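Local coordinates for uncharacterized protein (Parabacteroides merdae ATCC 43184, PDB 4OPW) that is of unknown function but probably acts in cell adhesion, as the head domain of a putative adhesin, at residues Ile112-Asn115 against Leu119-Leu122; Ile30-Glu35 against Arg62-Gly67; Gly9-Lys14 against His75-Ile80. All coordinates share one frame; numbering follows the deposited sequence. Where two conformers were deposited one is given.

How the contacts relate
Contacts 1 and 2 lie in the buried interior and are held by apolar side chains, apart from I30 against a backbone oxygen in contact 2; contact 3 is on the surface, near the N-terminus. In both interior contacts a strand of the long sheet that includes 63-66 and 109-114 faces a strand on the other side of the fold, 31-36 or 119-122. Their centres are 12 Å apart and they do not touch. Contact 3 lays one leucine over a loop rich in polar groups, some bonded outside it. It also joins contact 2 directly, through the salt bridge from D31 OD2 to K78 NZ (2.7 Å) and a probable hydrogen bond from D31 N to F79 O.

Contact 1: residues Ile112-Asn115 against Leu119-Leu122; sequences INAN and LVQL
I112 reaches across the interior to V120 and L122, and its side chain is worth following atom by atom. CB points at the opposite strand and splits into two branches. CG2, the short one, stands anti to the backbone N and meets CG1 of V120 at 4.1 Å. The longer branch leaves through CG1, which lies beside the backbone N (chi1 -55°), and then runs out extended, with chi2 at -179°. That full extension carries CD1 to the two methyls of L122: it is 3.6 Å from L122 CD1 and 4.0 Å from L122 CD2. Toward both V120 and L122 the isoleucine approaches tip to tip.

The two strands belong to different faces of a parallel beta-helix, probably right-handed as in pectate lyases, consistent with the pectate-lyase-like clan to which the family is assigned: 109-114 pairs with 90-94 and 130-136 on one face, 119-122 with 98-101 and 139-147 on the other. Their short axes come within 8.4 Å and run at 147°, so the chain returns nearly antiparallel after a four-residue turn, and it is side chains, not backbones, that bridge the gap.

V120 serves two partners by dividing its methyls. CG1 meets I112, while CG2 turns to A114 and sits 3.8 Å from its CB. M141 from the next strand touches both I112 and V120, V143 touches L122, and A139 touches A114, carrying the same apolar layer onward to strand 139-147.

Contact 2: residues Ile30-Glu35 against Arg62-Gly67; sequences IDFNYE and RVLTVG
This is a buried apolar contact between two faces of a beta-solenoid-like fold, the kind expected for a pectate-lyase-like family: F32 of strand 31-36 and I30 just before it come from one side, and strand 63-66 supplies L64 and V66 from the other. The first strand pairs in parallel with 80-85 and 98-101, the second in parallel with 23-27 and antiparallel with 55-60, so the two segments meet through side chains across the interior. Even the nearest alpha carbons, those of I30 and G67, are 8.4 Å apart.

F32 does most of the bridging. Its CG stands anti to the backbone N (chi1 -162°), which sends the ring away from its own strand and presents its outer edge to the second segment. Both aliphatic partners lie near the plane of the ring, at that edge and not over a face. CZ meets CD2 of L64 at 4.1 Å, and the neighbouring CE2 meets CG2 of V66 at 4.2 Å. The branched side chains thus share adjacent corners of one ring, each crossing it at a slant.

Elsewhere around F32, the ring of F26 meets it with the planes at about 40°, and V81 and T83 of strand 80-85 also touch its side chain. At the corner where the chain turns at G67, I30 completes the contact. Its long branch lies beside the backbone N (chi1 -65°) and runs out to CD1, which comes to 4.2 Å from the backbone O of V66.

Contact 3: residues Gly9-Lys14 against His75-Ile80; sequences GKLSTK and HFTKFI
The start of strand 11-17 and the loop between strands 72-75 and 80-85 come together here, on the surface at the N-terminal end of a fold consistent with the pectate-lyase-like clan of its family. Only a few side chains take part, and L11 is the main one. Its CG lies beside the backbone N (chi1 -61°) and its chain then extends, so that CD2 meets T77 and K78, and CD1 meets K78. CD2 makes the closer approaches: it is 3.9 Å from CB of T77 and equally far from the backbone O of K78. The CG2 methyl of T77 is a little farther from the same atom. CD1 works beside it, 4.2 Å from CB of K78, so the start of the lysine side chain is touched by both leucine methyls while its amino group turns off to D31. That NZ forms a salt bridge with D31 OD2. The backbone N of K78 is less well served: the contact buries it and the model offers it no partner.

G9 meets T77 at its hydroxyl, where the threonine OG1 packs 3.4 Å from the glycine CA. D48 OD2 accepts a hydrogen bond from G9 N and is also hydrogen-bonded to T77 OG1, tying both segments to one carboxylate.

Around this patch, strand 11-17 runs antiparallel to 42-46, with T46 touching both L11 and I80, while H75 makes a backbone hydrogen bond to G7 beside the short parallel pair of strands 4-6 and 72-75. At I80 the loop enters strand 80-85, which lies between 42-46 and 31-36.

Contact 1: residues Ile112-Asn115 against Leu119-Leu122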
ATOM      1  N   ILE A 112       3.302  -3.943  -2.635  1.00 14.85           N
ATOM      2  CA  ILE A 112       2.069  -3.182  -2.654  1.00 16.23           C
ATOM      3  C   ILE A 112       2.206  -1.977  -3.567  1.00 20.53           C
ATOM      4  O   ILE A 112       3.163  -1.199  -3.431  1.00 20.10           O
ATOM      5  CB  ILE A 112       1.645  -2.752  -1.229  1.00 20.84           C
ATOM      6  CG1 ILE A 112       1.545  -4.007  -0.312  1.00 21.97           C
ATOM      7  CG2 ILE A 112       0.297  -1.956  -1.254  1.00 21.10           C
ATOM      8  CD1 ILE A 112       1.123  -3.757   1.063  1.00 30.71           C
ATOM      9  N   ASN A 113       1.263  -1.836  -4.514  0.50 16.91           N
ATOM     10  CA  ASN A 113       1.189  -0.696  -5.426  0.50 16.86           C
ATOM     11  C   ASN A 113      -0.122   0.025  -5.162  0.50 20.09           C
ATOM     12  O   ASN A 113      -1.186  -0.547  -5.415  0.50 20.45           O
ATOM     13  CB  ASN A 113       1.304  -1.142  -6.893  0.50 18.68           C
ATOM     14  CG  ASN A 113       2.607  -1.825  -7.256  0.50 39.02           C
ATOM     15  OD1 ASN A 113       3.635  -1.696  -6.577  0.50 31.96           O
ATOM     16  ND2 ASN A 113       2.602  -2.555  -8.365  0.50 32.07           N
ATOM     17  N   ALA A 114      -0.052   1.247  -4.607  1.00 16.80           N
ATOM     18  CA  ALA A 114      -1.221   2.026  -4.233  1.00 17.51           C
ATOM     19  C   ALA A 114      -1.279   3.236  -5.141  1.00 19.64           C
ATOM     20  O   ALA A 114      -0.327   4.032  -5.193  1.00 17.73           O
ATOM     21  CB  ALA A 114      -1.133   2.427  -2.751  1.00 19.05           C
ATOM     22  N   ASN A 115      -2.359   3.323  -5.922  1.00 17.22           N
ATOM     23  CA  ASN A 115      -2.512   4.395  -6.896  1.00 16.48           C
ATOM     24  C   ASN A 115      -3.779   5.186  -6.695  1.00 20.36           C
ATOM     25  O   ASN A 115      -4.622   4.829  -5.868  1.00 20.47           O
ATOM     26  CB  ASN A 115      -2.522   3.782  -8.305  1.00 22.86           C
ATOM     27  CG  ASN A 115      -1.352   2.871  -8.600  1.00 47.51           C
ATOM     28  OD1 ASN A 115      -1.521   1.683  -8.928  1.00 49.33           O
ATOM     29  ND2 ASN A 115      -0.149   3.389  -8.441  1.00 32.32           N
ATOM     30  N   LEU A 119      -6.147   4.283  -0.019  1.00 16.61           N
ATOM     31  CA  LEU A 119      -5.611   4.260   1.335  1.00 17.55           C
ATOM     32  C   LEU A 119      -5.303   2.809   1.655  1.00 20.40           C
ATOM     33  O   LEU A 119      -6.187   1.968   1.578  1.00 19.06           O
ATOM     34  CB  LEU A 119      -6.576   4.883   2.371  1.00 18.89           C
ATOM     35  CG  LEU A 119      -6.158   4.763   3.859  1.00 23.30           C
ATOM     36  CD1 LEU A 119      -4.828   5.508   4.156  1.00 22.70           C
ATOM     37  CD2 LEU A 119      -7.246   5.297   4.776  1.00 25.22           C
ATOM     38  N   VAL A 120      -4.043   2.505   1.968  1.00 15.62           N
ATOM     39  CA  VAL A 120      -3.608   1.154   2.353  1.00 16.14           C
ATOM     40  C   VAL A 120      -3.178   1.208   3.811  1.00 19.34           C
ATOM     41  O   VAL A 120      -2.336   2.029   4.163  1.00 20.12           O
ATOM     42  CB  VAL A 120      -2.466   0.601   1.444  1.00 20.70           C
ATOM     43  CG1 VAL A 120      -1.901  -0.726   1.995  1.00 19.91           C
ATOM     44  CG2 VAL A 120      -2.932   0.452  -0.009  1.00 21.16           C
ATOM     45  N   GLN A 121      -3.799   0.392   4.667  1.00 14.97           N
ATOM     46  CA  GLN A 121      -3.455   0.336   6.084  1.00 15.86           C
ATOM     47  C   GLN A 121      -3.086  -1.086   6.474  1.00 19.29           C
ATOM     48  O   GLN A 121      -3.940  -1.979   6.429  1.00 19.94           O
ATOM     49  CB  GLN A 121      -4.590   0.857   6.989  1.00 17.18           C
ATOM     50  CG  GLN A 121      -5.028   2.302   6.709  1.00 16.82           C
ATOM     51  CD  GLN A 121      -6.333   2.585   7.405  1.00 30.22           C
ATOM     52  OE1 GLN A 121      -7.415   2.428   6.841  1.00 25.26           O
ATOM     53  NE2 GLN A 121      -6.260   2.959   8.649  1.00 24.34           N
ATOM     54  N   LEU A 122      -1.808  -1.310   6.836  1.00 15.91           N
ATOM     55  CA  LEU A 122      -1.344  -2.617   7.313  1.00 16.47           C
ATOM     56  C   LEU A 122      -1.282  -2.464   8.812  1.00 19.29           C
ATOM     57  O   LEU A 122      -0.360  -1.843   9.324  1.00 17.85           O
ATOM     58  CB  LEU A 122      -0.016  -3.046   6.666  1.00 17.00           C
ATOM     59  CG  LEU A 122       0.058  -2.922   5.115  1.00 20.71           C
ATOM     60  CD1 LEU A 122       1.420  -3.355   4.603  1.00 19.65           C
ATOM     61  CD2 LEU A 122      -1.095  -3.685   4.398  1.00 20.97           C
TER

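Contact 2: residues Ile30-Glu35 against Arg62-Gly67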
ATOM      1  N   ILE A  30     -13.911   0.809  -2.961  1.00 16.67           N
ATOM      2  CA  ILE A  30     -14.232  -0.440  -2.274  1.00 16.06           C
ATOM      3  C   ILE A  30     -13.504  -0.464  -0.955  1.00 19.85           C
ATOM      4  O   ILE A  30     -12.331  -0.119  -0.909  1.00 20.87           O
ATOM      5  CB  ILE A  30     -13.815  -1.650  -3.179  1.00 19.35           C
ATOM      6  CG1 ILE A  30     -14.658  -1.693  -4.489  1.00 19.54           C
ATOM      7  CG2 ILE A  30     -13.862  -3.002  -2.422  1.00 21.34           C
ATOM      8  CD1 ILE A  30     -14.017  -2.516  -5.601  1.00 27.81           C
ATOM      9  N   ASP A  31     -14.198  -0.870   0.117  1.00 16.58           N
ATOM     10  CA  ASP A  31     -13.592  -1.090   1.421  1.00 15.31           C
ATOM     11  C   ASP A  31     -13.174  -2.540   1.459  1.00 18.93           C
ATOM     12  O   ASP A  31     -14.035  -3.404   1.589  1.00 19.75           O
ATOM     13  CB  ASP A  31     -14.593  -0.743   2.537  1.00 18.40           C
ATOM     14  CG  ASP A  31     -14.981   0.717   2.436  1.00 30.50           C
ATOM     15  OD1 ASP A  31     -14.089   1.575   2.622  1.00 29.47           O
ATOM     16  OD2 ASP A  31     -16.127   1.005   1.979  1.00 34.90           O
ATOM     17  N   PHE A  32     -11.880  -2.827   1.274  1.00 14.85           N
ATOM     18  CA  PHE A  32     -11.391  -4.204   1.195  1.00 13.58           C
ATOM     19  C   PHE A  32     -10.671  -4.597   2.491  1.00 18.82           C
ATOM     20  O   PHE A  32      -9.622  -4.035   2.815  1.00 18.78           O
ATOM     21  CB  PHE A  32     -10.456  -4.375  -0.034  1.00 14.90           C
ATOM     22  CG  PHE A  32     -10.222  -5.802  -0.480  1.00 15.81           C
ATOM     23  CD1 PHE A  32      -9.528  -6.698   0.327  1.00 19.07           C
ATOM     24  CD2 PHE A  32     -10.595  -6.217  -1.759  1.00 16.90           C
ATOM     25  CE1 PHE A  32      -9.306  -8.019  -0.089  1.00 20.04           C
ATOM     26  CE2 PHE A  32     -10.375  -7.526  -2.177  1.00 19.68           C
ATOM     27  CZ  PHE A  32      -9.718  -8.420  -1.344  1.00 19.16           C
ATOM     28  N   ASN A  33     -11.266  -5.540   3.246  1.00 14.18           N
ATOM     29  CA  ASN A  33     -10.774  -6.021   4.535  1.00 13.68           C
ATOM     30  C   ASN A  33     -10.191  -7.408   4.375  1.00 19.28           C
ATOM     31  O   ASN A  33     -10.894  -8.340   3.968  1.00 19.25           O
ATOM     32  CB  ASN A  33     -11.923  -5.999   5.569  1.00 17.89           C
ATOM     33  CG  ASN A  33     -12.402  -4.580   5.799  1.00 25.44           C
ATOM     34  OD1 ASN A  33     -11.597  -3.676   6.054  1.00 22.15           O
ATOM     35  ND2 ASN A  33     -13.686  -4.305   5.580  1.00 22.84           N
ATOM     36  N   TYR A  34      -8.899  -7.530   4.660  1.00 16.11           N
ATOM     37  CA  TYR A  34      -8.172  -8.770   4.463  1.00 16.17           C
ATOM     38  C   TYR A  34      -7.561  -9.305   5.737  1.00 20.14           C
ATOM     39  O   TYR A  34      -7.060  -8.553   6.574  1.00 18.21           O
ATOM     40  CB  TYR A  34      -7.038  -8.553   3.404  1.00 16.47           C
ATOM     41  CG  TYR A  34      -6.128  -9.750   3.243  1.00 16.70           C
ATOM     42  CD1 TYR A  34      -6.496 -10.826   2.436  1.00 18.14           C
ATOM     43  CD2 TYR A  34      -4.932  -9.846   3.955  1.00 16.79           C
ATOM     44  CE1 TYR A  34      -5.714 -11.980   2.370  1.00 17.26           C
ATOM     45  CE2 TYR A  34      -4.147 -10.993   3.899  1.00 17.93           C
ATOM     46  CZ  TYR A  34      -4.534 -12.054   3.098  1.00 18.96           C
ATOM     47  OH  TYR A  34      -3.735 -13.168   3.067  1.00 17.76           O
ATOM     48  N   GLU A  35      -7.552 -10.632   5.847  1.00 18.50           N
ATOM     49  CA  GLU A  35      -6.872 -11.310   6.939  0.50 18.40           C
ATOM     50  C   GLU A  35      -6.102 -12.504   6.380  1.00 22.09           C
ATOM     51  O   GLU A  35      -6.591 -13.192   5.478  1.00 20.20           O
ATOM     52  CB  GLU A  35      -7.845 -11.731   8.051  0.50 19.85           C
ATOM     53  CG  GLU A  35      -8.225 -10.587   8.983  0.50 26.20           C
ATOM     54  CD  GLU A  35      -9.306 -10.887  10.008  0.50 39.18           C
ATOM     55  OE1 GLU A  35      -9.276 -11.986  10.606  0.50 24.39           O
ATOM     56  OE2 GLU A  35     -10.165 -10.004  10.238  0.50 26.55           O
ATOM     57  N   ARG A  62      -4.008 -17.603  -9.260  1.00 21.22           N
ATOM     58  CA  ARG A  62      -4.023 -17.200  -7.841  1.00 20.42           C
ATOM     59  C   ARG A  62      -4.073 -15.654  -7.645  1.00 22.12           C
ATOM     60  O   ARG A  62      -3.842 -15.178  -6.535  1.00 19.93           O
ATOM     61  CB  ARG A  62      -2.856 -17.829  -7.053  1.00 18.34           C
ATOM     62  CG  ARG A  62      -3.056 -19.341  -6.855  1.00 22.26           C
ATOM     63  CD  ARG A  62      -1.853 -20.007  -6.189  1.00 21.28           C
ATOM     64  NE  ARG A  62      -0.675 -19.989  -7.053  1.00 31.18           N
ATOM     65  CZ  ARG A  62       0.562 -20.244  -6.643  1.00 43.50           C
ATOM     66  NH1 ARG A  62       0.803 -20.536  -5.373  1.00 32.92           N
ATOM     67  NH2 ARG A  62       1.574 -20.192  -7.502  1.00 34.19           N
ATOM     68  N   VAL A  63      -4.446 -14.892  -8.695  1.00 18.08           N
ATOM     69  CA  VAL A  63      -4.637 -13.437  -8.591  1.00 17.45           C
ATOM     70  C   VAL A  63      -6.123 -13.176  -8.484  1.00 22.05           C
ATOM     71  O   VAL A  63      -6.882 -13.511  -9.399  1.00 22.76           O
ATOM     72  CB  VAL A  63      -4.002 -12.634  -9.756  1.00 20.46           C
ATOM     73  CG1 VAL A  63      -4.233 -11.129  -9.581  1.00 19.64           C
ATOM     74  CG2 VAL A  63      -2.507 -12.956  -9.884  1.00 20.41           C
ATOM     75  N   LEU A  64      -6.540 -12.590  -7.371  1.00 18.77           N
ATOM     76  CA  LEU A  64      -7.935 -12.254  -7.163  1.00 17.48           C
ATOM     77  C   LEU A  64      -8.216 -10.829  -7.650  1.00 20.22           C
ATOM     78  O   LEU A  64      -7.546  -9.885  -7.225  1.00 18.95           O
ATOM     79  CB  LEU A  64      -8.307 -12.399  -5.662  1.00 17.24           C
ATOM     80  CG  LEU A  64      -9.643 -11.740  -5.227  1.00 22.12           C
ATOM     81  CD1 LEU A  64     -10.876 -12.481  -5.829  1.00 20.99           C
ATOM     82  CD2 LEU A  64      -9.776 -11.720  -3.707  1.00 22.45           C
ATOM     83  N   THR A  65      -9.221 -10.689  -8.520  1.00 16.79           N
ATOM     84  CA  THR A  65      -9.741  -9.398  -8.972  1.00 17.30           C
ATOM     85  C   THR A  65     -11.170  -9.262  -8.456  1.00 21.62           C
ATOM     86  O   THR A  65     -11.962 -10.202  -8.585  1.00 20.77           O
ATOM     87  CB  THR A  65      -9.671  -9.213 -10.510  1.00 26.76           C
ATOM     88  OG1 THR A  65      -8.301  -9.233 -10.909  1.00 26.72           O
ATOM     89  CG2 THR A  65     -10.286  -7.876 -10.972  1.00 30.40           C
ATOM     90  N   VAL A  66     -11.496  -8.104  -7.863  1.00 18.35           N
ATOM     91  CA  VAL A  66     -12.872  -7.822  -7.423  1.00 18.33           C
ATOM     92  C   VAL A  66     -13.304  -6.492  -8.056  1.00 20.46           C
ATOM     93  O   VAL A  66     -12.531  -5.543  -8.095  1.00 17.71           O
ATOM     94  CB  VAL A  66     -13.030  -7.821  -5.856  1.00 22.47           C
ATOM     95  CG1 VAL A  66     -14.448  -7.448  -5.434  1.00 23.35           C
ATOM     96  CG2 VAL A  66     -12.650  -9.174  -5.250  1.00 21.87           C
ATOM     97  N   GLY A  67     -14.546  -6.432  -8.526  1.00 18.89           N
ATOM     98  CA  GLY A  67     -15.131  -5.213  -9.071  1.00 18.81           C
ATOM     99  C   GLY A  67     -16.521  -5.517  -9.588  1.00 21.42           C
ATOM    100  O   GLY A  67     -17.217  -6.374  -9.022  1.00 20.26           O
TER

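Contact 3: residues Gly9-Lys14 against His75-Ile80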
ATOM      1  N   GLY A   9     -30.104   1.400  -2.869  1.00 21.79           N
ATOM      2  CA  GLY A   9     -29.875   1.962  -1.539  1.00 22.15           C
ATOM      3  C   GLY A   9     -30.074   1.033  -0.360  1.00 26.75           C
ATOM      4  O   GLY A   9     -29.906   1.469   0.778  1.00 27.82           O
ATOM      5  N   LYS A  10     -30.417  -0.245  -0.616  1.00 23.57           N
ATOM      6  CA  LYS A  10     -30.638  -1.239   0.435  1.00 23.24           C
ATOM      7  C   LYS A  10     -29.472  -2.227   0.441  1.00 25.70           C
ATOM      8  O   LYS A  10     -29.410  -3.134  -0.385  1.00 25.33           O
ATOM      9  CB  LYS A  10     -31.976  -1.965   0.260  1.00 25.82           C
ATOM     10  CG  LYS A  10     -33.157  -1.011   0.258  1.00 33.79           C
ATOM     11  CD  LYS A  10     -34.436  -1.725  -0.002  1.00 43.44           C
ATOM     12  CE  LYS A  10     -35.621  -0.790   0.081  1.00 49.41           C
ATOM     13  NZ  LYS A  10     -36.896  -1.546   0.011  1.00 56.11           N
ATOM     14  N   LEU A  11     -28.531  -2.019   1.362  1.00 22.23           N
ATOM     15  CA  LEU A  11     -27.362  -2.879   1.469  1.00 21.41           C
ATOM     16  C   LEU A  11     -27.730  -4.272   1.945  1.00 25.76           C
ATOM     17  O   LEU A  11     -28.602  -4.433   2.803  1.00 24.45           O
ATOM     18  CB  LEU A  11     -26.295  -2.279   2.408  1.00 20.93           C
ATOM     19  CG  LEU A  11     -25.674  -0.921   2.046  1.00 24.01           C
ATOM     20  CD1 LEU A  11     -24.705  -0.485   3.149  1.00 23.37           C
ATOM     21  CD2 LEU A  11     -24.916  -0.985   0.700  1.00 22.09           C
ATOM     22  N   SER A  12     -27.071  -5.284   1.376  1.00 22.22           N
ATOM     23  CA  SER A  12     -27.216  -6.678   1.794  1.00 21.78           C
ATOM     24  C   SER A  12     -25.848  -7.337   1.732  1.00 24.38           C
ATOM     25  O   SER A  12     -25.001  -6.934   0.922  1.00 20.88           O
ATOM     26  CB  SER A  12     -28.236  -7.438   0.947  1.00 25.87           C
ATOM     27  OG  SER A  12     -27.739  -7.790  -0.337  1.00 29.72           O
ATOM     28  N   THR A  13     -25.636  -8.325   2.598  1.00 21.73           N
ATOM     29  CA  THR A  13     -24.365  -9.034   2.662  1.00 21.23           C
ATOM     30  C   THR A  13     -24.552 -10.491   2.228  1.00 26.83           C
ATOM     31  O   THR A  13     -25.499 -11.148   2.652  1.00 27.15           O
ATOM     32  CB  THR A  13     -23.786  -8.909   4.068  1.00 22.68           C
ATOM     33  OG1 THR A  13     -23.654  -7.529   4.405  1.00 23.63           O
ATOM     34  CG2 THR A  13     -22.445  -9.587   4.209  1.00 22.59           C
ATOM     35  N   LYS A  14     -23.657 -10.965   1.338  1.00 22.23           N
ATOM     36  CA  LYS A  14     -23.610 -12.354   0.884  1.00 21.13           C
ATOM     37  C   LYS A  14     -22.220 -12.911   1.142  1.00 24.80           C
ATOM     38  O   LYS A  14     -21.218 -12.260   0.825  1.00 21.87           O
ATOM     39  CB  LYS A  14     -23.984 -12.488  -0.589  1.00 23.44           C
ATOM     40  CG  LYS A  14     -25.455 -12.178  -0.880  1.00 35.07           C
ATOM     41  CD  LYS A  14     -25.768 -12.390  -2.362  1.00 43.50           C
ATOM     42  CE  LYS A  14     -27.152 -11.928  -2.750  1.00 56.37           C
ATOM     43  NZ  LYS A  14     -28.213 -12.822  -2.212  1.00 67.15           N
ATOM     44  N   HIS A  75     -23.969   4.131  -9.956  1.00 16.12           N
ATOM     45  CA  HIS A  75     -23.859   4.481  -8.544  1.00 15.28           C
ATOM     46  C   HIS A  75     -24.110   3.272  -7.664  1.00 18.12           C
ATOM     47  O   HIS A  75     -25.005   2.463  -7.942  1.00 17.81           O
ATOM     48  CB  HIS A  75     -24.865   5.604  -8.170  1.00 15.56           C
ATOM     49  CG  HIS A  75     -24.851   5.970  -6.708  1.00 17.13           C
ATOM     50  ND1 HIS A  75     -25.793   5.456  -5.834  1.00 18.47           N
ATOM     51  CD2 HIS A  75     -23.948   6.699  -6.004  1.00 17.98           C
ATOM     52  CE1 HIS A  75     -25.490   5.957  -4.637  1.00 17.46           C
ATOM     53  NE2 HIS A  75     -24.372   6.694  -4.683  1.00 17.43           N
ATOM     54  N   PHE A  76     -23.321   3.167  -6.592  1.00 14.22           N
ATOM     55  CA  PHE A  76     -23.543   2.173  -5.551  1.00 13.75           C
ATOM     56  C   PHE A  76     -23.462   2.884  -4.205  1.00 17.53           C
ATOM     57  O   PHE A  76     -22.786   3.918  -4.088  1.00 16.80           O
ATOM     58  CB  PHE A  76     -22.582   0.973  -5.646  1.00 13.42           C
ATOM     59  CG  PHE A  76     -21.123   1.322  -5.537  1.00 13.92           C
ATOM     60  CD1 PHE A  76     -20.500   1.388  -4.295  1.00 15.85           C
ATOM     61  CD2 PHE A  76     -20.371   1.614  -6.676  1.00 14.21           C
ATOM     62  CE1 PHE A  76     -19.149   1.737  -4.188  1.00 16.16           C
ATOM     63  CE2 PHE A  76     -19.021   1.956  -6.570  1.00 17.23           C
ATOM     64  CZ  PHE A  76     -18.415   2.010  -5.327  1.00 16.06           C
ATOM     65  N   THR A  77     -24.161   2.358  -3.194  1.00 14.57           N
ATOM     66  CA  THR A  77     -24.203   3.002  -1.871  1.00 13.99           C
ATOM     67  C   THR A  77     -22.883   2.774  -1.099  1.00 16.76           C
ATOM     68  O   THR A  77     -22.298   3.714  -0.563  1.00 17.08           O
ATOM     69  CB  THR A  77     -25.427   2.469  -1.101  1.00 16.38           C
ATOM     70  OG1 THR A  77     -26.607   2.808  -1.856  1.00 17.31           O
ATOM     71  CG2 THR A  77     -25.543   3.056   0.335  1.00 17.64           C
ATOM     72  N   LYS A  78     -22.432   1.520  -1.066  1.00 13.61           N
ATOM     73  CA  LYS A  78     -21.187   1.117  -0.415  1.00 13.20           C
ATOM     74  C   LYS A  78     -20.813  -0.223  -0.998  1.00 17.66           C
ATOM     75  O   LYS A  78     -21.695  -0.939  -1.488  1.00 18.09           O
ATOM     76  CB  LYS A  78     -21.384   1.048   1.128  1.00 15.14           C
ATOM     77  CG  LYS A  78     -20.066   0.978   1.923  1.00 24.50           C
ATOM     78  CD  LYS A  78     -20.253   1.463   3.345  1.00 33.80           C
ATOM     79  CE  LYS A  78     -18.991   1.347   4.169  1.00 37.49           C
ATOM     80  NZ  LYS A  78     -17.895   2.242   3.680  1.00 39.42           N
ATOM     81  N   PHE A  79     -19.520  -0.543  -0.999  1.00 14.43           N
ATOM     82  CA  PHE A  79     -19.036  -1.813  -1.542  1.00 14.18           C
ATOM     83  C   PHE A  79     -17.944  -2.308  -0.584  1.00 18.82           C
ATOM     84  O   PHE A  79     -16.847  -1.742  -0.546  1.00 17.25           O
ATOM     85  CB  PHE A  79     -18.541  -1.620  -2.985  1.00 15.08           C
ATOM     86  CG  PHE A  79     -18.245  -2.833  -3.846  1.00 16.81           C
ATOM     87  CD1 PHE A  79     -17.889  -4.049  -3.272  1.00 20.78           C
ATOM     88  CD2 PHE A  79     -18.216  -2.726  -5.232  1.00 20.09           C
ATOM     89  CE1 PHE A  79     -17.587  -5.154  -4.070  1.00 21.31           C
ATOM     90  CE2 PHE A  79     -17.916  -3.830  -6.032  1.00 23.02           C
ATOM     91  CZ  PHE A  79     -17.602  -5.036  -5.446  1.00 21.25           C
ATOM     92  N   ILE A  80     -18.294  -3.301   0.256  1.00 14.24           N
ATOM     93  CA  ILE A  80     -17.371  -3.853   1.245  1.00 14.27           C
ATOM     94  C   ILE A  80     -17.010  -5.275   0.866  1.00 16.92           C
ATOM     95  O   ILE A  80     -17.885  -6.073   0.536  1.00 17.95           O
ATOM     96  CB  ILE A  80     -17.961  -3.817   2.701  1.00 17.63           C
ATOM     97  CG1 ILE A  80     -18.535  -2.425   3.078  1.00 18.38           C
ATOM     98  CG2 ILE A  80     -16.908  -4.292   3.749  1.00 18.66           C
ATOM     99  CD1 ILE A  80     -19.338  -2.435   4.436  1.00 23.56           C
TER